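PDB 4UPK: phosphonate monoester hydrolase from Ruegeria pomeroyi, which belongs to the sulfatase family of hydrolases, within the alkaline phosphatase clan, and forms an assembly of four chains. Local coordinates for residues Y169-H174 with T214-D219; Y180-D183 with Q187-V190; M96-V101 with T105-D110; I40-R45 with F128-T133. All blocks are in the same frame, centred on the assembly; numbering follows the deposited sequence.

From the N terminus, contact 4 opens first: residues 40-45, at the end of strand 35-41, meet 128-133 more than 80 residues later. Contact 3 lies wholly within that loop, where 96-101 and 105-110 fold a short turn back on the end of helix 95-98; L107 of contact 3 packs on T133 of contact 4. Further along, contact 1 joins helix 169-177 to helix 213-224, and contact 2 is nested inside its loop, with V188 packing against W171. No loop crosses another. L217 on helix 213-224 touches the backbone at F128 and G129, linking the helical pair to the chain just after strand 125-127 of the central sheet.

Contact 1. Residues Y169-H174 with T214-D219; sequences YPWQSH and TAFLTD
F216, on helix 213-224, lies against P170, W171 and H174 of helix 169-177. The CA of W171 sits over one face of the phenyl ring, 3.9 Å from its centroid, in a CH-pi contact. Past the end of the ring, P170 CB lies 3.7 Å from F216 CZ. On the flank, H174 CB meets F216 CE1 obliquely at 3.5 Å. F216 CD1 in turn lies over one face of the H174 imidazole, the two planes tilted by 39°. W171 bends round to the root of the phenylalanine, its CD1 3.5 Å from F216 CB. Three aromatic side chains thus cluster between the two helices; the axes of 169-174 and 214-219 approach to 10.4 Å, at 112°, so that a single large side chain bridges the gap. F216 can span it because CG stands anti to the backbone N (chi1 177°), carrying the ring toward helix 169-177. H174 ND1 is buried here and has no partner in the model. In the second shell, the indole of W171 is fixed by a hydrogen bond from NE1 to D211 O and meets Y207 edge-to-face. Beyond helix 169-177 lies the second subunit, whose A227 N hydrogen-bonds S173 OG.

Contact 2. Residues Y180-D183 with Q187-V190; sequences YAFD and QVYV
A chain reversal in the connection between helices 169-177 and 213-224 brings F182 and D183 back against Q187 and V188, and it has an apolar half and a polar half. In the apolar half, V188 CG2 sits over one face of the F182 ring, 3.7 Å from its centroid, a CH-pi contact. The methyl is displaced from the middle of the ring, and F182 CD2 is its nearest ring atom at 3.6 Å. The phenylalanine takes chi1 65°, with CG lodged between the backbone N and the carbonyl carbon, which turns a face of the ring to the V188 methyl. The polar half belongs to Q187. Its extended chain carries OE1 to the backbone N of D183, 3.0 Å away, where the N-H points at the oxygen at 155°. The donor stands well above the amide plane, 48° out of it, instead of lying along a lone pair. A water gives one hydrogen bond to this same OE1 and another, 2.7 Å long, to D183 OD1, so the glutamine oxygen accepts twice on the solvent-exposed side of the turn. Inward, V188 turns its other methyl to W171, F182 packs on L175, and K176 makes a cation-pi contact with the F182 ring. The side-chain-to-backbone bond and the CH-pi contact together close a short turn within the long connection between helices 169-177 and 213-224 of this sulfatase-family fold.

Contact 3. Residues M96-V101 with T105-D110; sequences MNHRSV and TPLRHD
This buried contact is a local turn-back, in which H98, the last residue of helix 95-98, and S100 just after it meet T105 and L107 on the loop that leads toward helix 114-120. Its one hydrogen bond across the segments is short: S100 OG donates to T105 O at 2.5 Å, approaching at a C=O...donor angle of 159°. The hydroxyl reaches the carbonyl because it stands anti to the serine N (chi1 -165°). T105 returns the contact through its methyl, CG2 lying 3.4 Å from R99 O. L107 CD1 packs alongside, 3.5 Å from H98 O and 3.7 Å from H98 CB. The backbone that makes this possible leaves the helix at R99, with positive phi, and then folds into an inverse gamma turn centred on S100, whose V101 N to R99 O bond is weak. H98 stiffens the exit: its ND1 accepts from S100 N at 3.1 Å, with the donor almost exactly in the imidazole plane. The far side of that ring is held in turn by S88 on helix 82-91, through NE2, while T105 OG1 bonds to R102 O inside the turn. R99 NE hydrogen-bonds D518 O of the third subunit, and R108 forms a salt bridge with the D518 carboxylate of that same chain.

Contact 4. Residues I40-R45 with F128-T133; sequences IIDQLR and FGYTDT
Y130 holds its ring in the crowded position between the backbone N and the carbonyl carbon (chi1 57°), and D42 adopts a chi1 of -147°, well off the staggered positions; together these torsions bring a phenol hydroxyl to a carboxylate. Y130 OH donates to D42 OD2 at 2.7 Å, meeting the oxygen on its anti side and 21° out of the carboxylate plane. Seen from the tyrosine, OD2 lies at the edge of the ring, near its plane, and the planes of the two flat groups are inclined to each other. D42 CB is also close, 3.2 Å from Y130 OH. The hydroxyl is gripped a second time by a water, which donates to Y130 OH at 2.7 Å and to I40 O at 2.6 Å, so the tyrosine is tied to both the backbone and the side chain of 40-45. In the central, largely parallel sheet of this alpha/beta fold, strands 35-41 and 125-127 flank strand 234-239, so the bond joins the chain leaving 125-127 to the end of 35-41, across strand 234-239. In the alkaline phosphatase clan, loops leaving the C-terminal ends of such strands commonly line the active site. D42 OD2 has a second partner, the salt-bridging R86 on helix 82-91, a residue that also packs on Y130. At the root of the side chain, Y130 N and F128 O both hydrogen-bond T238 OG1, securing the corner from which the tyrosine extends.

Contact 1. Residues Y169-H174 with T214-D219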
loop_
_atom_site.group_PDB
_atom_site.type_symbol
_atom_site.label_atom_id
_atom_site.label_comp_id
_atom_site.label_asym_id
_atom_site.label_seq_id
_atom_site.Cartn_x
_atom_site.Cartn_y
_atom_site.Cartn_z
ATOM N N TYR A 169 23.203 18.095 13.225
ATOM C CA TYR A 169 24.503 17.470 12.965
ATOM C C TYR A 169 25.398 18.282 12.024
ATOM O O TYR A 169 26.550 18.503 12.397
ATOM C CB TYR A 169 24.376 15.974 12.605
ATOM C CG TYR A 169 24.159 15.065 13.806
ATOM C CD1 TYR A 169 23.752 15.581 15.035
ATOM C CD2 TYR A 169 24.323 13.685 13.701
ATOM C CE1 TYR A 169 23.496 14.749 16.121
ATOM C CE2 TYR A 169 24.096 12.844 14.791
ATOM C CZ TYR A 169 23.677 13.380 15.998
ATOM O OH TYR A 169 23.462 12.557 17.076
ATOM N N PRO A 170 24.890 18.834 10.880
ATOM C CA PRO A 170 25.736 19.711 10.045
ATOM C C PRO A 170 26.291 20.915 10.829
ATOM O O PRO A 170 27.478 21.191 10.727
ATOM C CB PRO A 170 24.771 20.163 8.930
ATOM C CG PRO A 170 23.764 19.058 8.834
ATOM C CD PRO A 170 23.552 18.666 10.263
ATOM N N TRP A 171 25.442 21.618 11.623
ATOM C CA TRP A 171 25.868 22.765 12.434
ATOM C C TRP A 171 26.826 22.356 13.552
ATOM O O TRP A 171 27.823 23.043 13.759
ATOM C CB TRP A 171 24.681 23.590 12.973
ATOM C CG TRP A 171 25.101 24.814 13.748
ATOM C CD1 TRP A 171 25.973 25.786 13.336
ATOM C CD2 TRP A 171 24.742 25.147 15.101
ATOM N NE1 TRP A 171 26.132 26.726 14.319
ATOM C CE2 TRP A 171 25.403 26.352 15.422
ATOM C CE3 TRP A 171 23.909 24.548 16.071
ATOM C CZ2 TRP A 171 25.249 26.984 16.660
ATOM C CZ3 TRP A 171 23.756 25.180 17.302
ATOM C CH2 TRP A 171 24.408 26.391 17.579
ATOM N N GLN A 172 26.571 21.215 14.225
ATOM C CA GLN A 172 27.456 20.687 15.281
ATOM C C GLN A 172 28.811 20.349 14.726
ATOM O O GLN A 172 29.812 20.564 15.415
ATOM C CB GLN A 172 26.863 19.449 15.979
ATOM C CG GLN A 172 25.720 19.742 16.978
ATOM C CD GLN A 172 25.581 18.591 17.950
ATOM O OE1 GLN A 172 26.499 18.281 18.722
ATOM N NE2 GLN A 172 24.413 17.977 17.990
ATOM N N SER A 173 28.858 19.812 13.484
ATOM C CA SER A 173 30.119 19.451 12.815
ATOM C C SER A 173 30.880 20.709 12.360
ATOM O O SER A 173 32.088 20.760 12.514
ATOM C CB SER A 173 29.864 18.494 11.660
ATOM O OG SER A 173 29.233 17.321 12.138
ATOM N N HIS A 174 30.167 21.747 11.900
ATOM C CA HIS A 174 30.725 23.057 11.541
ATOM C C HIS A 174 31.471 23.626 12.775
ATOM O O HIS A 174 32.622 24.042 12.663
ATOM C CB HIS A 174 29.596 24.016 11.081
ATOM C CG HIS A 174 30.086 25.390 10.705
ATOM N ND1 HIS A 174 29.786 26.502 11.475
ATOM C CD2 HIS A 174 30.889 25.773 9.687
ATOM C CE1 HIS A 174 30.369 27.521 10.868
ATOM N NE2 HIS A 174 31.063 27.124 9.809
ATOM N N THR A 214 21.645 30.440 13.071
ATOM C CA THR A 214 20.983 31.317 12.089
ATOM C C THR A 214 21.849 31.534 10.851
ATOM O O THR A 214 21.352 31.360 9.740
ATOM C CB THR A 214 20.571 32.652 12.743
ATOM O OG1 THR A 214 19.710 32.382 13.858
ATOM C CG2 THR A 214 19.896 33.622 11.759
ATOM N N ALA A 215 23.133 31.950 11.049
ATOM C CA ALA A 215 24.115 32.232 9.990
ATOM C C ALA A 215 24.411 30.976 9.174
ATOM O O ALA A 215 24.407 31.023 7.944
ATOM C CB ALA A 215 25.408 32.777 10.592
ATOM N N PHE A 216 24.664 29.862 9.870
ATOM C CA PHE A 216 24.975 28.571 9.265
ATOM C C PHE A 216 23.872 28.081 8.328
ATOM O O PHE A 216 24.196 27.647 7.214
ATOM C CB PHE A 216 25.349 27.527 10.341
ATOM C CG PHE A 216 25.601 26.153 9.789
ATOM C CD1 PHE A 216 26.843 25.817 9.260
ATOM C CD2 PHE A 216 24.568 25.216 9.712
ATOM C CE1 PHE A 216 27.059 24.559 8.681
ATOM C CE2 PHE A 216 24.783 23.965 9.129
ATOM C CZ PHE A 216 26.031 23.635 8.634
ATOM N N LEU A 217 22.589 28.146 8.759
ATOM C CA LEU A 217 21.457 27.693 7.921
ATOM C C LEU A 217 21.317 28.535 6.655
ATOM O O LEU A 217 21.140 27.982 5.576
ATOM C CB LEU A 217 20.130 27.642 8.712
ATOM C CG LEU A 217 18.929 26.982 8.031
ATOM C CD1 LEU A 217 19.200 25.515 7.631
ATOM C CD2 LEU A 217 17.742 27.055 8.896
ATOM N N THR A 218 21.473 29.860 6.789
ATOM C CA THR A 218 21.460 30.840 5.699
ATOM C C THR A 218 22.606 30.536 4.730
ATOM O O THR A 218 22.403 30.577 3.509
ATOM C CB THR A 218 21.559 32.275 6.250
ATOM O OG1 THR A 218 20.628 32.408 7.325
ATOM C CG2 THR A 218 21.284 33.328 5.175
ATOM N N ASP A 219 23.802 30.227 5.275
ATOM C CA ASP A 219 24.963 29.848 4.475
ATOM C C ASP A 219 24.694 28.569 3.672
ATOM O O ASP A 219 25.046 28.525 2.504
ATOM C CB ASP A 219 26.217 29.695 5.353
ATOM C CG ASP A 219 26.798 30.986 5.912
ATOM O OD1 ASP A 219 26.393 32.080 5.448
ATOM O OD2 ASP A 219 27.610 30.905 6.831
#

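Contact 2. Residues Y180-D183 with Q187-V190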
loop_
_atom_site.group_PDB
_atom_site.type_symbol
_atom_site.label_atom_id
_atom_site.label_comp_id
_atom_site.label_asym_id
_atom_site.label_seq_id
_atom_site.Cartn_x
_atom_site.Cartn_y
_atom_site.Cartn_z
ATOM N N TYR A 180 35.683 24.739 17.993
ATOM C CA TYR A 180 34.995 25.050 19.236
ATOM C C TYR A 180 35.063 23.845 20.181
ATOM O O TYR A 180 34.937 22.703 19.743
ATOM C CB TYR A 180 33.552 25.507 19.001
ATOM C CG TYR A 180 33.436 26.858 18.330
ATOM C CD1 TYR A 180 33.582 28.035 19.058
ATOM C CD2 TYR A 180 33.123 26.963 16.978
ATOM C CE1 TYR A 180 33.458 29.282 18.449
ATOM C CE2 TYR A 180 32.971 28.206 16.362
ATOM C CZ TYR A 180 33.146 29.362 17.101
ATOM O OH TYR A 180 32.992 30.579 16.493
ATOM N N ALA A 181 35.307 24.101 21.459
ATOM C CA ALA A 181 35.452 23.038 22.435
ATOM C C ALA A 181 34.137 22.794 23.141
ATOM O O ALA A 181 33.618 23.700 23.794
ATOM C CB ALA A 181 36.551 23.394 23.438
ATOM N N PHE A 182 33.570 21.589 22.970
ATOM C CA PHE A 182 32.322 21.163 23.618
ATOM C C PHE A 182 32.239 19.646 23.658
ATOM O O PHE A 182 32.389 18.988 22.629
ATOM C CB PHE A 182 31.053 21.818 23.012
ATOM C CG PHE A 182 30.717 21.474 21.578
ATOM C CD1 PHE A 182 31.348 22.129 20.517
ATOM C CD2 PHE A 182 29.750 20.513 21.283
ATOM C CE1 PHE A 182 31.044 21.803 19.191
ATOM C CE2 PHE A 182 29.416 20.217 19.958
ATOM C CZ PHE A 182 30.070 20.858 18.919
ATOM N N ASP A 183 32.070 19.092 24.855
ATOM C CA ASP A 183 31.988 17.642 25.044
ATOM C C ASP A 183 30.551 17.123 24.981
ATOM O O ASP A 183 30.341 15.917 24.879
ATOM C CB ASP A 183 32.696 17.230 26.343
ATOM C CG ASP A 183 34.206 17.336 26.240
ATOM O OD1 ASP A 183 34.743 18.443 26.480
ATOM O OD2 ASP A 183 34.847 16.329 25.874
ATOM N N GLN A 187 26.227 22.132 25.927
ATOM C CA GLN A 187 27.243 23.125 26.293
ATOM C C GLN A 187 27.297 24.325 25.326
ATOM O O GLN A 187 27.706 25.413 25.714
ATOM C CB GLN A 187 28.627 22.471 26.416
ATOM C CG GLN A 187 28.782 21.511 27.604
ATOM C CD GLN A 187 30.058 20.680 27.535
ATOM O OE1 GLN A 187 31.059 21.050 26.894
ATOM N NE2 GLN A 187 30.055 19.529 28.209
ATOM N N VAL A 188 26.907 24.103 24.075
ATOM C CA VAL A 188 26.857 25.075 22.968
ATOM C C VAL A 188 25.894 26.269 23.295
ATOM O O VAL A 188 26.149 27.394 22.896
ATOM C CB VAL A 188 26.431 24.298 21.670
ATOM C CG1 VAL A 188 26.002 25.224 20.537
ATOM C CG2 VAL A 188 27.512 23.334 21.204
ATOM N N TYR A 189 24.818 26.003 24.044
ATOM C CA TYR A 189 23.756 26.961 24.393
ATOM C C TYR A 189 23.959 27.738 25.696
ATOM O O TYR A 189 23.135 28.597 26.036
ATOM C CB TYR A 189 22.398 26.230 24.394
ATOM C CG TYR A 189 22.035 25.673 23.042
ATOM C CD1 TYR A 189 21.635 26.514 22.006
ATOM C CD2 TYR A 189 22.142 24.310 22.775
ATOM C CE1 TYR A 189 21.315 26.011 20.749
ATOM C CE2 TYR A 189 21.820 23.792 21.518
ATOM C CZ TYR A 189 21.399 24.649 20.510
ATOM O OH TYR A 189 21.054 24.179 19.270
ATOM N N VAL A 190 25.042 27.416 26.431
ATOM C CA VAL A 190 25.386 28.060 27.701
ATOM C C VAL A 190 26.025 29.438 27.394
ATOM O O VAL A 190 27.015 29.486 26.656
ATOM C CB VAL A 190 26.290 27.156 28.598
ATOM C CG1 VAL A 190 26.673 27.855 29.898
ATOM C CG2 VAL A 190 25.614 25.815 28.894
HETATM O O HOH W 1 33.258 19.605 28.372
#

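Contact 3. Residues M96-V101 with T105-D110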
loop_
_atom_site.group_PDB
_atom_site.type_symbol
_atom_site.label_atom_id
_atom_site.label_comp_id
_atom_site.label_asym_id
_atom_site.label_seq_id
_atom_site.Cartn_x
_atom_site.Cartn_y
_atom_site.Cartn_z
ATOM N N MET A 96 -8.153 19.165 14.588
ATOM C CA MET A 96 -9.312 18.261 14.752
ATOM C C MET A 96 -9.429 17.297 13.575
ATOM O O MET A 96 -10.001 16.228 13.705
ATOM C CB MET A 96 -10.644 19.012 15.036
ATOM C CG MET A 96 -11.084 20.002 13.968
ATOM S SD MET A 96 -12.525 20.955 14.512
ATOM C CE MET A 96 -12.704 22.052 13.131
ATOM N N ASN A 97 -8.835 17.668 12.446
ATOM C CA ASN A 97 -8.816 16.869 11.237
ATOM C C ASN A 97 -7.496 16.106 11.031
ATOM O O ASN A 97 -7.530 14.879 10.805
ATOM C CB ASN A 97 -9.196 17.731 10.030
ATOM C CG ASN A 97 -10.656 18.116 10.067
ATOM O OD1 ASN A 97 -11.493 17.403 10.616
ATOM N ND2 ASN A 97 -10.999 19.253 9.508
ATOM N N HIS A 98 -6.341 16.809 11.137
ATOM C CA HIS A 98 -5.049 16.136 10.907
ATOM C C HIS A 98 -4.657 15.153 12.036
ATOM O O HIS A 98 -3.970 14.155 11.801
ATOM C CB HIS A 98 -3.937 17.122 10.505
ATOM C CG HIS A 98 -3.473 18.088 11.553
ATOM N ND1 HIS A 98 -2.975 17.658 12.757
ATOM C CD2 HIS A 98 -3.295 19.427 11.464
ATOM C CE1 HIS A 98 -2.534 18.741 13.382
ATOM N NE2 HIS A 98 -2.712 19.832 12.644
ATOM N N ARG A 99 -5.143 15.454 13.252
ATOM C CA ARG A 99 -5.029 14.671 14.489
ATOM C C ARG A 99 -3.633 14.477 15.104
ATOM O O ARG A 99 -3.479 13.719 16.056
ATOM C CB ARG A 99 -5.935 13.401 14.474
ATOM C CG ARG A 99 -7.455 13.710 14.391
ATOM C CD ARG A 99 -8.063 14.404 15.630
ATOM N NE ARG A 99 -8.035 13.523 16.802
ATOM C CZ ARG A 99 -7.929 13.934 18.053
ATOM N NH1 ARG A 99 -7.875 15.227 18.332
ATOM N NH2 ARG A 99 -7.923 13.059 19.042
ATOM N N SER A 100 -2.649 15.229 14.642
ATOM C CA SER A 100 -1.318 15.248 15.234
ATOM C C SER A 100 -1.497 16.395 16.255
ATOM O O SER A 100 -1.165 17.544 15.985
ATOM C CB SER A 100 -0.280 15.606 14.169
ATOM O OG SER A 100 1.040 15.312 14.590
ATOM N N VAL A 101 -2.152 16.078 17.389
ATOM C CA VAL A 101 -2.624 17.038 18.405
ATOM C C VAL A 101 -1.647 17.501 19.475
ATOM O O VAL A 101 -1.924 18.488 20.162
ATOM C CB VAL A 101 -4.034 16.677 18.955
ATOM C CG1 VAL A 101 -5.060 16.699 17.831
ATOM C CG2 VAL A 101 -4.028 15.319 19.670
ATOM N N THR A 105 2.615 13.075 18.437
ATOM C CA THR A 105 1.382 12.413 17.990
ATOM C C THR A 105 1.487 12.179 16.496
ATOM O O THR A 105 1.610 13.170 15.748
ATOM C CB THR A 105 0.121 13.192 18.314
ATOM O OG1 THR A 105 0.191 13.673 19.643
ATOM C CG2 THR A 105 -1.137 12.336 18.114
ATOM N N PRO A 106 1.437 10.894 16.046
ATOM C CA PRO A 106 1.622 10.608 14.612
ATOM C C PRO A 106 0.595 11.240 13.692
ATOM O O PRO A 106 -0.554 11.452 14.064
ATOM C CB PRO A 106 1.586 9.076 14.546
ATOM C CG PRO A 106 1.967 8.629 15.893
ATOM C CD PRO A 106 1.331 9.632 16.813
ATOM N N LEU A 107 1.049 11.584 12.500
ATOM C CA LEU A 107 0.211 12.121 11.440
ATOM C C LEU A 107 0.031 10.969 10.444
ATOM O O LEU A 107 1.023 10.289 10.145
ATOM C CB LEU A 107 0.918 13.319 10.769
ATOM C CG LEU A 107 0.180 14.044 9.637
ATOM C CD1 LEU A 107 -0.972 14.887 10.176
ATOM C CD2 LEU A 107 1.141 14.936 8.873
ATOM N N ARG A 108 -1.226 10.710 9.973
ATOM C CA ARG A 108 -1.542 9.653 8.992
ATOM C C ARG A 108 -0.589 9.774 7.774
ATOM O O ARG A 108 -0.346 10.881 7.284
ATOM C CB ARG A 108 -2.990 9.773 8.495
ATOM C CG ARG A 108 -4.081 9.320 9.445
ATOM C CD ARG A 108 -5.416 9.505 8.733
ATOM N NE ARG A 108 -6.563 9.268 9.608
ATOM C CZ ARG A 108 -7.170 8.096 9.753
ATOM N NH1 ARG A 108 -6.744 7.033 9.082
ATOM N NH2 ARG A 108 -8.185 7.969 10.589
ATOM N N HIS A 109 -0.046 8.645 7.303
ATOM C CA HIS A 109 0.885 8.649 6.173
ATOM C C HIS A 109 0.292 9.172 4.866
ATOM O O HIS A 109 1.003 9.807 4.088
ATOM C CB HIS A 109 1.510 7.272 5.960
ATOM C CG HIS A 109 2.835 7.343 5.260
ATOM N ND1 HIS A 109 3.907 8.039 5.808
ATOM C CD2 HIS A 109 3.231 6.783 4.091
ATOM C CE1 HIS A 109 4.903 7.900 4.950
ATOM N NE2 HIS A 109 4.552 7.140 3.908
ATOM N N ASP A 110 -1.002 8.910 4.633
ATOM C CA ASP A 110 -1.706 9.309 3.418
ATOM C C ASP A 110 -2.316 10.732 3.473
ATOM O O ASP A 110 -3.080 11.100 2.573
ATOM C CB ASP A 110 -2.733 8.231 3.022
ATOM C CG ASP A 110 -3.815 7.921 4.045
ATOM O OD1 ASP A 110 -3.743 8.452 5.183
ATOM O OD2 ASP A 110 -4.743 7.166 3.709
#

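Contact 4. Residues I40-R45 with F128-T133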
loop_
_atom_site.group_PDB
_atom_site.type_symbol
_atom_site.label_atom_id
_atom_site.label_comp_id
_atom_site.label_asym_id
_atom_site.label_seq_id
_atom_site.Cartn_x
_atom_site.Cartn_y
_atom_site.Cartn_z
ATOM N N ILE A 40 9.644 30.110 7.392
ATOM C CA ILE A 40 8.957 30.003 8.667
ATOM C C ILE A 40 9.974 30.250 9.784
ATOM O O ILE A 40 10.953 29.499 9.929
ATOM C CB ILE A 40 8.158 28.655 8.861
ATOM C CG1 ILE A 40 7.083 28.469 7.766
ATOM C CG2 ILE A 40 7.540 28.576 10.287
ATOM C CD1 ILE A 40 6.340 27.158 7.806
ATOM N N ILE A 41 9.737 31.320 10.555
ATOM C CA ILE A 41 10.552 31.691 11.707
ATOM C C ILE A 41 9.810 31.051 12.894
ATOM O O ILE A 41 8.602 31.198 12.995
ATOM C CB ILE A 41 10.691 33.248 11.858
ATOM C CG1 ILE A 41 11.337 33.893 10.618
ATOM C CG2 ILE A 41 11.484 33.634 13.127
ATOM C CD1 ILE A 41 11.099 35.437 10.503
ATOM N N ASP A 42 10.513 30.303 13.748
ATOM C CA ASP A 42 9.896 29.694 14.915
ATOM C C ASP A 42 9.830 30.752 16.051
ATOM O O ASP A 42 10.819 31.472 16.307
ATOM C CB ASP A 42 10.711 28.471 15.375
ATOM C CG ASP A 42 9.919 27.325 15.976
ATOM O OD1 ASP A 42 9.359 27.504 17.074
ATOM O OD2 ASP A 42 9.912 26.221 15.375
ATOM N N GLN A 43 8.637 30.862 16.684
ATOM C CA GLN A 43 8.327 31.660 17.877
ATOM C C GLN A 43 8.357 33.184 17.787
ATOM O O GLN A 43 8.310 33.818 18.834
ATOM C CB GLN A 43 9.117 31.133 19.097
ATOM C CG GLN A 43 8.258 30.730 20.276
ATOM C CD GLN A 43 8.828 29.584 21.086
ATOM O OE1 GLN A 43 9.348 29.765 22.184
ATOM N NE2 GLN A 43 8.718 28.369 20.581
ATOM N N LEU A 44 8.391 33.783 16.574
ATOM C CA LEU A 44 8.371 35.249 16.410
ATOM C C LEU A 44 6.959 35.853 16.603
ATOM O O LEU A 44 6.028 35.495 15.877
ATOM C CB LEU A 44 9.035 35.720 15.090
ATOM C CG LEU A 44 9.294 37.256 14.923
ATOM C CD1 LEU A 44 10.293 37.787 15.925
ATOM C CD2 LEU A 44 9.714 37.609 13.501
ATOM N N ARG A 45 6.805 36.752 17.605
ATOM C CA ARG A 45 5.521 37.399 17.916
ATOM C C ARG A 45 5.133 38.368 16.822
ATOM O O ARG A 45 6.013 39.011 16.250
ATOM C CB ARG A 45 5.600 38.171 19.247
ATOM C CG ARG A 45 5.586 37.298 20.491
ATOM C CD ARG A 45 6.022 38.078 21.716
ATOM N NE ARG A 45 5.061 39.118 22.078
ATOM C CZ ARG A 45 4.347 39.140 23.201
ATOM N NH1 ARG A 45 4.461 38.161 24.087
ATOM N NH2 ARG A 45 3.512 40.141 23.444
ATOM N N PHE A 128 15.407 23.182 4.071
ATOM C CA PHE A 128 16.530 23.771 4.798
ATOM C C PHE A 128 16.043 23.988 6.215
ATOM O O PHE A 128 15.385 24.997 6.496
ATOM C CB PHE A 128 16.967 25.083 4.149
ATOM C CG PHE A 128 17.572 24.893 2.790
ATOM C CD1 PHE A 128 18.938 24.675 2.647
ATOM C CD2 PHE A 128 16.783 24.953 1.647
ATOM C CE1 PHE A 128 19.503 24.502 1.384
ATOM C CE2 PHE A 128 17.344 24.782 0.383
ATOM C CZ PHE A 128 18.706 24.561 0.260
ATOM N N GLY A 129 16.266 22.977 7.052
ATOM C CA GLY A 129 15.818 22.996 8.429
ATOM C C GLY A 129 15.102 21.764 8.931
ATOM O O GLY A 129 15.707 20.700 9.025
ATOM N N TYR A 130 13.839 21.925 9.355
ATOM C CA TYR A 130 12.993 20.885 9.985
ATOM C C TYR A 130 11.507 21.073 9.677
ATOM O O TYR A 130 11.097 22.178 9.342
ATOM C CB TYR A 130 13.175 20.925 11.520
ATOM C CG TYR A 130 12.855 22.285 12.113
ATOM C CD1 TYR A 130 13.791 23.315 12.095
ATOM C CD2 TYR A 130 11.606 22.545 12.687
ATOM C CE1 TYR A 130 13.510 24.561 12.651
ATOM C CE2 TYR A 130 11.303 23.799 13.205
ATOM C CZ TYR A 130 12.261 24.809 13.174
ATOM O OH TYR A 130 12.007 26.066 13.654
ATOM N N THR A 131 10.697 20.007 9.868
ATOM C CA THR A 131 9.213 20.011 9.707
ATOM C C THR A 131 8.533 19.584 11.012
ATOM O O THR A 131 7.347 19.852 11.192
ATOM C CB THR A 131 8.722 19.131 8.526
ATOM O OG1 THR A 131 9.229 17.814 8.679
ATOM C CG2 THR A 131 9.110 19.681 7.178
ATOM N N ASP A 132 9.292 18.940 11.928
ATOM C CA ASP A 132 8.812 18.432 13.220
ATOM C C ASP A 132 7.596 17.532 13.079
ATOM O O ASP A 132 6.587 17.699 13.791
ATOM C CB ASP A 132 8.601 19.569 14.260
ATOM C CG ASP A 132 9.878 20.156 14.817
ATOM O OD1 ASP A 132 10.947 19.522 14.656
ATOM O OD2 ASP A 132 9.808 21.224 15.450
ATOM N N THR A 133 7.707 16.562 12.151
ATOM C CA THR A 133 6.642 15.626 11.812
ATOM C C THR A 133 6.797 14.272 12.515
ATOM O O THR A 133 7.828 13.603 12.375
ATOM C CB THR A 133 6.460 15.492 10.294
ATOM O OG1 THR A 133 6.603 16.762 9.668
ATOM C CG2 THR A 133 5.103 14.880 9.914
HETATM O O HOH W 2 11.009 27.594 11.632
#